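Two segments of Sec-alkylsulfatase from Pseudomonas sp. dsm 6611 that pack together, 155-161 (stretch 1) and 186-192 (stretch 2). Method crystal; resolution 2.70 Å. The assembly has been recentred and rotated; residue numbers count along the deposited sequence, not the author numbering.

Stretch 1, residues 155-161: TARAALD
Stretch 2 (186-192) GGARGII

What backbone framework brings the two segments together? Residues 155-161 lie within a helix that extends beyond both ends of the stretch, with phi/psi near -60/-45 and the i to i+4 hydrogen bonds Ala-159 N to Thr-155 O (2.8 Å), Leu-160 N to Ala-156 O (3.2 Å) and Asp-161 N to Arg-157 O (2.9 Å). The second stretch enters as a loop, with Gly-187 at -105/9, and then makes a weakly bonded helical turn at about 188-191. Gly-190 N donates a hydrogen bond to Gly-187 O at 3.1 Å, and Ile-192 N to Ala-188 O at 2.9 Å. The register is set by two CA-CA approaches: 5.1 Å between CA of Ala-156 and CA of Gly-187, and 5.9 Å between CA of Arg-157 and CA of Ile-191.

What does Ile-191 do, as the residue with the most covered surface? Its CA-to-CB bond points toward the helix, and chi1 at 57° (p) places its CG2 methyl within reach of three helix residues; chi2 at 171° (t) sets CD1. Ile-191 CG2 lies 3.6 Å from Leu-160 CD2 and 4.1 Å from Ala-156 CB, apolar contacts one helical turn apart, and 3.7 Å from Ala-156 O. Leu-160 also points its CA-to-CB bond toward the turn, with chi1 between wells at -138° and chi2 at 79° (p).

Why can the backbones come so close at Ala-156? Its CA-to-CB bond points toward the second stretch, and Ala-156 CB sits 3.2 Å from Gly-187 O. Gly-187 leaves the necessary space: an ideal CB there would also point toward the helix and would lie only 2.7 Å from Ala-156 CB, a clash. Gly-190 presents a similarly bare backbone, although an ideal CB at that position would stand 4.1 Å from Ala-156 CB.

How does Arg-157 join a contact that has no hydrogen bonds across it? Its CA-to-CB bond points sideways; chi1 -168° (t) and chi2 77° (p) place Arg-157 CD 3.6 Å from Gly-190 O, chi3 -83° (m) places Arg-157 NE 3.8 Å from Ile-191 CG2, and chi4 -81° orients the guanidinium. That methyl lies at the guanidinium edge, near its plane. The charged end is engaged within its own helix, where Arg-157 NH1 forms a salt bridge with Asp-161 OD1 at 2.5 Å; Asp-161 has chi1 at -84° (m). Between the stretches, therefore, packing prevails, burying 245 Å² summed over both sides.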

# COMPACT_ATOMS: atom_id res chain seq x y z
N THR A 155 -20.04 27.41 2.55
CA THR A 155 -19.02 27.76 3.54
C THR A 155 -18.03 28.78 2.99
O THR A 155 -17.74 29.78 3.67
CB THR A 155 -18.48 26.54 4.32
OG1 THR A 155 -17.89 25.60 3.43
CG2 THR A 155 -19.56 25.85 5.15
N ALA A 156 -17.59 28.61 1.73
CA ALA A 156 -16.72 29.57 1.03
C ALA A 156 -17.34 30.96 1.04
O ALA A 156 -16.68 31.94 1.39
CB ALA A 156 -16.52 29.12 -0.40
N ARG A 157 -18.64 31.03 0.72
CA ARG A 157 -19.42 32.27 0.71
C ARG A 157 -19.53 32.87 2.10
O ARG A 157 -19.30 34.07 2.25
CB ARG A 157 -20.83 32.01 0.10
CG ARG A 157 -21.63 33.26 -0.22
CD ARG A 157 -21.17 33.96 -1.49
NE ARG A 157 -20.02 34.85 -1.27
CZ ARG A 157 -20.12 36.07 -0.77
NH1 ARG A 157 -21.30 36.57 -0.43
NH2 ARG A 157 -19.02 36.81 -0.59
N ALA A 158 -19.85 32.06 3.11
CA ALA A 158 -19.96 32.53 4.49
C ALA A 158 -18.63 33.07 5.03
O ALA A 158 -18.62 34.11 5.68
CB ALA A 158 -20.52 31.44 5.38
N ALA A 159 -17.50 32.37 4.76
CA ALA A 159 -16.16 32.79 5.19
C ALA A 159 -15.81 34.19 4.64
O ALA A 159 -15.42 35.10 5.39
CB ALA A 159 -15.14 31.79 4.68
N LEU A 160 -16.00 34.35 3.31
CA LEU A 160 -15.82 35.60 2.58
C LEU A 160 -16.81 36.70 3.06
O LEU A 160 -16.43 37.87 3.10
CB LEU A 160 -16.02 35.29 1.10
CG LEU A 160 -15.07 35.94 0.14
CD1 LEU A 160 -13.75 35.22 0.09
CD2 LEU A 160 -15.68 35.96 -1.25
N ASP A 161 -18.04 36.33 3.46
CA ASP A 161 -19.03 37.27 3.98
C ASP A 161 -18.57 37.90 5.29
O ASP A 161 -18.68 39.14 5.46
CB ASP A 161 -20.42 36.60 4.16
CG ASP A 161 -21.31 36.53 2.93
OD1 ASP A 161 -21.03 37.26 1.94
OD2 ASP A 161 -22.34 35.81 2.97
N GLY A 186 -13.27 22.64 -2.99
CA GLY A 186 -14.72 22.41 -3.00
C GLY A 186 -15.66 23.58 -3.08
O GLY A 186 -16.76 23.43 -3.60
N GLY A 187 -15.25 24.72 -2.55
CA GLY A 187 -16.09 25.92 -2.54
C GLY A 187 -15.71 27.00 -3.51
O GLY A 187 -16.30 28.09 -3.46
N ALA A 188 -14.78 26.71 -4.44
CA ALA A 188 -14.35 27.65 -5.48
C ALA A 188 -15.52 28.32 -6.26
O ALA A 188 -15.61 29.55 -6.21
CB ALA A 188 -13.38 26.97 -6.42
N ARG A 189 -16.47 27.54 -6.86
CA ARG A 189 -17.63 28.08 -7.61
C ARG A 189 -18.63 28.92 -6.82
O ARG A 189 -19.47 29.58 -7.41
CB ARG A 189 -18.36 27.00 -8.44
CG ARG A 189 -18.46 27.33 -9.94
CD ARG A 189 -19.16 26.24 -10.73
NE ARG A 189 -18.29 25.11 -11.07
CZ ARG A 189 -18.43 23.84 -10.65
NH1 ARG A 189 -19.44 23.50 -9.84
NH2 ARG A 189 -17.59 22.90 -11.06
N GLY A 190 -18.50 28.92 -5.49
CA GLY A 190 -19.38 29.70 -4.63
C GLY A 190 -18.90 31.13 -4.49
O GLY A 190 -19.68 32.02 -4.12
N ILE A 191 -17.62 31.36 -4.80
CA ILE A 191 -17.02 32.70 -4.69
C ILE A 191 -16.37 33.23 -6.00
O ILE A 191 -16.20 34.45 -6.14
CB ILE A 191 -16.10 32.83 -3.45
CG1 ILE A 191 -14.98 31.74 -3.49
CG2 ILE A 191 -16.96 32.76 -2.17
CD1 ILE A 191 -13.93 31.85 -2.53
N ILE A 192 -16.00 32.33 -6.93
CA ILE A 192 -15.42 32.73 -8.23
C ILE A 192 -16.15 32.06 -9.43
O ILE A 192 -16.84 31.06 -9.27
CB ILE A 192 -13.85 32.59 -8.34
CG1 ILE A 192 -13.41 31.13 -8.26
CG2 ILE A 192 -13.12 33.45 -7.32
CD1 ILE A 192 -12.94 30.61 -9.42